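Local coordinates for putative GH105 family protein (Salmonella enterica subsp. enterica serovar Paratyphi A, PDB 3QWT), which is of unconfirmed function but probably hydrolyses unsaturated glucuronyl or galacturonyl saccharides, at residues W67-G72 with M362-M368; G61-W65 with W95-F100. One frame throughout, in Å; residues are numbered along the deposited sequence.

Contact 1: W67-G72 with M362-M368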
# COMPACT_ATOMS: atom_id res chain seq x y z
N TRP A 67 10.87 3.27 -42.08
CA TRP A 67 9.60 3.45 -41.39
C TRP A 67 8.50 2.64 -42.06
O TRP A 67 7.56 2.19 -41.41
CB TRP A 67 9.21 4.93 -41.30
CG TRP A 67 8.85 5.55 -42.63
CD1 TRP A 67 9.70 6.14 -43.51
CD2 TRP A 67 7.54 5.64 -43.21
NE1 TRP A 67 9.01 6.59 -44.61
CE2 TRP A 67 7.68 6.29 -44.45
CE3 TRP A 67 6.27 5.22 -42.81
CZ2 TRP A 67 6.60 6.54 -45.29
CZ3 TRP A 67 5.20 5.47 -43.64
CH2 TRP A 67 5.37 6.13 -44.87
N THR A 68 8.64 2.42 -43.35
CA THR A 68 7.58 1.80 -44.12
C THR A 68 7.42 0.36 -43.66
O THR A 68 6.32 -0.09 -43.38
CB THR A 68 7.86 1.84 -45.64
OG1 THR A 68 9.06 1.10 -45.93
CG2 THR A 68 8.03 3.29 -46.10
N HIS A 69 8.54 -0.34 -43.56
CA HIS A 69 8.56 -1.67 -42.99
C HIS A 69 8.04 -1.65 -41.56
O HIS A 69 7.39 -2.60 -41.11
CB HIS A 69 9.99 -2.24 -43.02
CG HIS A 69 10.65 -2.04 -44.35
ND1 HIS A 69 11.31 -0.88 -44.69
CD2 HIS A 69 10.71 -2.84 -45.44
CE1 HIS A 69 11.77 -0.98 -45.92
NE2 HIS A 69 11.41 -2.16 -46.40
N GLY A 70 8.31 -0.56 -40.85
CA GLY A 70 7.83 -0.41 -39.48
C GLY A 70 6.32 -0.49 -39.46
O GLY A 70 5.74 -1.26 -38.69
N VAL A 71 5.68 0.28 -40.33
CA VAL A 71 4.24 0.26 -40.42
C VAL A 71 3.77 -1.10 -40.92
O VAL A 71 2.83 -1.68 -40.38
CB VAL A 71 3.70 1.38 -41.34
CG1 VAL A 71 2.20 1.23 -41.51
CG2 VAL A 71 4.02 2.74 -40.74
N GLY A 72 4.45 -1.62 -41.94
CA GLY A 72 4.13 -2.95 -42.44
C GLY A 72 4.08 -4.01 -41.34
O GLY A 72 3.09 -4.74 -41.22
N MSE A 362 3.16 0.44 -51.55
CA MSE A 362 4.16 0.54 -50.50
C MSE A 362 3.83 -0.35 -49.32
O MSE A 362 2.67 -0.69 -49.09
CB MSE A 362 4.30 2.00 -50.03
CG MSE A 362 4.73 2.94 -51.15
SE MSE A 362 6.62 2.67 -51.58
CE MSE A 362 7.37 3.79 -50.17
N PRO A 363 4.86 -0.77 -48.57
CA PRO A 363 4.63 -1.55 -47.35
C PRO A 363 3.53 -0.93 -46.48
O PRO A 363 2.63 -1.64 -46.03
CB PRO A 363 5.98 -1.50 -46.64
CG PRO A 363 6.97 -1.40 -47.77
CD PRO A 363 6.29 -0.57 -48.84
N TYR A 364 3.58 0.37 -46.25
CA TYR A 364 2.58 1.02 -45.41
C TYR A 364 1.19 1.07 -46.06
O TYR A 364 0.17 1.03 -45.37
CB TYR A 364 3.03 2.42 -45.01
CG TYR A 364 3.34 3.32 -46.17
CD1 TYR A 364 2.34 4.03 -46.81
CD2 TYR A 364 4.65 3.48 -46.61
CE1 TYR A 364 2.63 4.88 -47.88
CE2 TYR A 364 4.95 4.33 -47.67
CZ TYR A 364 3.93 5.02 -48.31
OH TYR A 364 4.24 5.86 -49.36
N GLY A 365 1.16 1.14 -47.39
CA GLY A 365 -0.10 1.07 -48.10
C GLY A 365 -0.82 -0.23 -47.80
O GLY A 365 -1.95 -0.24 -47.35
N GLN A 366 -0.13 -1.35 -48.06
CA GLN A 366 -0.66 -2.67 -47.76
C GLN A 366 -0.95 -2.83 -46.26
O GLN A 366 -1.96 -3.41 -45.86
CB GLN A 366 0.34 -3.74 -48.18
CG GLN A 366 0.84 -3.61 -49.62
CD GLN A 366 -0.28 -3.59 -50.63
OE1 GLN A 366 -0.49 -2.60 -51.32
NE2 GLN A 366 -1.01 -4.70 -50.71
N ALA A 367 -0.03 -2.35 -45.43
CA ALA A 367 -0.16 -2.60 -44.01
C ALA A 367 -1.38 -1.88 -43.47
O ALA A 367 -2.18 -2.45 -42.74
CB ALA A 367 1.11 -2.20 -43.26
N MSE A 368 -1.53 -0.62 -43.86
CA MSE A 368 -2.66 0.16 -43.38
C MSE A 368 -4.00 -0.46 -43.82
O MSE A 368 -4.95 -0.52 -43.05
CB MSE A 368 -2.52 1.63 -43.76
CG MSE A 368 -1.36 2.27 -43.01
SE MSE A 368 -0.63 3.83 -43.91
CE MSE A 368 -1.74 5.19 -43.04

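Contact 2: G61-W65 with W95-F100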
# COMPACT_ATOMS: atom_id res chain seq x y z
N GLY A 61 10.56 -2.20 -51.51
CA GLY A 61 10.75 -3.64 -51.37
C GLY A 61 10.79 -4.09 -49.90
O GLY A 61 11.10 -3.30 -48.99
N TRP A 62 10.51 -5.36 -49.66
CA TRP A 62 10.40 -5.89 -48.31
C TRP A 62 11.75 -6.03 -47.60
O TRP A 62 11.85 -5.84 -46.38
CB TRP A 62 9.67 -7.24 -48.32
CG TRP A 62 9.28 -7.77 -46.94
CD1 TRP A 62 9.50 -9.04 -46.45
CD2 TRP A 62 8.60 -7.06 -45.90
NE1 TRP A 62 8.99 -9.14 -45.17
CE2 TRP A 62 8.45 -7.94 -44.81
CE3 TRP A 62 8.12 -5.75 -45.78
CZ2 TRP A 62 7.84 -7.56 -43.62
CZ3 TRP A 62 7.51 -5.38 -44.60
CH2 TRP A 62 7.37 -6.28 -43.54
N ALA A 63 12.79 -6.33 -48.36
CA ALA A 63 14.09 -6.59 -47.75
C ALA A 63 14.77 -5.33 -47.20
O ALA A 63 15.93 -5.37 -46.79
CB ALA A 63 15.01 -7.32 -48.72
N GLY A 64 14.04 -4.22 -47.16
CA GLY A 64 14.60 -2.97 -46.67
C GLY A 64 14.35 -2.71 -45.18
O GLY A 64 13.62 -3.43 -44.52
N TRP A 65 14.99 -1.66 -44.67
CA TRP A 65 14.76 -1.20 -43.31
C TRP A 65 14.45 0.29 -43.27
O TRP A 65 15.36 1.13 -43.29
CB TRP A 65 15.99 -1.49 -42.44
CG TRP A 65 15.81 -1.20 -40.95
CD1 TRP A 65 14.92 -0.34 -40.36
CD2 TRP A 65 16.56 -1.81 -39.88
NE1 TRP A 65 15.08 -0.36 -38.98
CE2 TRP A 65 16.08 -1.25 -38.67
CE3 TRP A 65 17.60 -2.75 -39.83
CZ2 TRP A 65 16.60 -1.62 -37.43
CZ3 TRP A 65 18.11 -3.12 -38.60
CH2 TRP A 65 17.62 -2.55 -37.41
N TRP A 95 11.58 -11.20 -41.01
CA TRP A 95 12.08 -9.87 -41.32
C TRP A 95 13.11 -9.45 -40.29
O TRP A 95 14.18 -8.93 -40.64
CB TRP A 95 10.95 -8.85 -41.35
CG TRP A 95 11.39 -7.51 -41.87
CD1 TRP A 95 11.33 -7.08 -43.17
CD2 TRP A 95 11.94 -6.42 -41.11
NE1 TRP A 95 11.81 -5.80 -43.26
CE2 TRP A 95 12.19 -5.37 -42.02
CE3 TRP A 95 12.24 -6.23 -39.76
CZ2 TRP A 95 12.73 -4.14 -41.62
CZ3 TRP A 95 12.78 -5.01 -39.36
CH2 TRP A 95 13.01 -3.97 -40.29
N PHE A 96 12.79 -9.64 -39.02
CA PHE A 96 13.72 -9.27 -37.96
C PHE A 96 15.02 -10.06 -38.02
O PHE A 96 16.09 -9.49 -37.87
CB PHE A 96 13.08 -9.39 -36.58
CG PHE A 96 12.18 -8.25 -36.23
CD1 PHE A 96 12.67 -6.95 -36.22
CD2 PHE A 96 10.84 -8.45 -35.94
CE1 PHE A 96 11.86 -5.88 -35.92
CE2 PHE A 96 10.02 -7.39 -35.63
CZ PHE A 96 10.53 -6.10 -35.63
N ALA A 97 14.92 -11.36 -38.24
CA ALA A 97 16.12 -12.20 -38.28
C ALA A 97 17.01 -11.78 -39.45
O ALA A 97 18.23 -11.59 -39.31
CB ALA A 97 15.74 -13.66 -38.37
N ASP A 98 16.39 -11.60 -40.61
CA ASP A 98 17.12 -11.18 -41.79
C ASP A 98 17.82 -9.84 -41.57
O ASP A 98 18.99 -9.68 -41.89
CB ASP A 98 16.18 -11.09 -43.00
CG ASP A 98 15.68 -12.46 -43.46
OD1 ASP A 98 16.24 -13.49 -43.01
OD2 ASP A 98 14.73 -12.49 -44.27
N ARG A 99 17.09 -8.86 -41.04
CA ARG A 99 17.67 -7.53 -40.87
C ARG A 99 18.78 -7.57 -39.83
O ARG A 99 19.78 -6.85 -39.93
CB ARG A 99 16.60 -6.53 -40.43
CG ARG A 99 15.43 -6.35 -41.39
CD ARG A 99 15.84 -5.62 -42.66
NE ARG A 99 16.56 -6.47 -43.60
CZ ARG A 99 16.00 -7.35 -44.42
NH1 ARG A 99 16.74 -8.07 -45.24
NH2 ARG A 99 14.68 -7.52 -44.41
N PHE A 100 18.60 -8.39 -38.82
CA PHE A 100 19.55 -8.42 -37.73
C PHE A 100 20.84 -9.12 -38.15
O PHE A 100 21.93 -8.64 -37.83
CB PHE A 100 18.94 -9.03 -36.46
CG PHE A 100 17.94 -8.15 -35.77
CD1 PHE A 100 17.79 -6.82 -36.14
CD2 PHE A 100 17.13 -8.65 -34.76
CE1 PHE A 100 16.86 -6.01 -35.51
CE2 PHE A 100 16.20 -7.83 -34.13
CZ PHE A 100 16.06 -6.51 -34.51

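Contact 1: W67-G72 with M362-M368
W67 and Y364 both carry their ring carbon CG between the backbone N and the carbonyl carbon (chi1 69° in W67), which swings the two rings to the same side of their helices, where they meet as an offset stack. The six-membered ring of W67 and the phenol ring have centroids 4.6 Å apart and planes only 20° from parallel. CH2 of W67 does the touching, lying over the rim of one tyrosine face 3.3 Å from Y364 CD2, while CB of M362 sits over the opposite face. T68 CG2 lies over the centre of the W67 ring, on the side where Y364 lies, and alongside the phenol edge, 3.4 Å from Y364 CD2. Y364 OH is hydrogen-bonded to S342 O and T68 OG1 to T59 O. W67 and T68 open helix 67-83; P363 and Y364 open helix 363-377, with M362 at its N-cap. The axes of segments 67-72 and 363-368 run at 16° to each other and approach to 7.6 Å. The chain is an alpha/alpha toroid, and this contact joins a helix from early in the chain to its last helix, 290 residues on. Further along, V71 CG1, anti to the backbone N, rests 3.8 Å from Y364 CB and also touches A367 CB and M368 CG. P363 packs its CB against the carbonyl of T68 at 3.6 Å from T68 O. The two chains come nearest at G72 and A367, where the methyl CB of A367 meets G72 CA at 3.2 Å, tighter than ordinary van der Waals contact.

Contact 2: G61-W65 with W95-F100
G61 to G64 form a type I beta turn that faces helix 86-102, bringing the carbonyls of W62 and G64 to the W95 indole and that of A63 to R99. Together W62, W65 and W95 make an aromatic cluster in the alpha/alpha toroid, tying the loop before helix 67-83 to the helix that follows it. W95 is the centre of the group. With CG anti to the backbone N (chi1 -171°), its indole reaches out to the turn, and NE1 is shared between two weak hydrogen bonds, 3.1 Å to W62 O and 3.2 Å to G64 O, both well bent from straight. W62 receives CD1 of W95 over one face, 3.4 Å from W62 CE2, the two rings being inclined at 49°. The other end of W95 points its edge at the face of W65 in a T-shaped pair, CH2 standing 4.0 Å from W65 CG. W65 NE1 is hydrogen-bonded to T111 O, and its far corner, CH2, meets the edge of F100. R99 holds CG beside its backbone N, over the centre of one W95 face, and bends at chi2 and chi3 carry the guanidinium to A63; its NH1 forms a salt bridge with E102. One guanidinium face is turned to A63 O, which stands over its centre, 3.1 Å from R99 CZ, and makes no hydrogen bond to it.

Contact 1 is in the core, its centre about 8 Å from the centre of the chain, whereas contact 2, its centre about 19 Å from that point, is only partly buried. Both involve the start of helix 67-83: contact 1 sets its first turns against helix 363-377, and contact 2 sets the loop leading into it against the next helix, 86-102. Chemically, contact 1 is close helix packing with apolar and aromatic surfaces, while contact 2 adds weak indole-to-carbonyl bonds and a guanidinium. H69 connects them: its NE2 probably hydrogen-bonds G61 O at 2.9 Å, and its CB packs on W95 CZ2. Glycerol, probably from the crystallisation liquor, is bound near W67 and W65 and may mark a pocket.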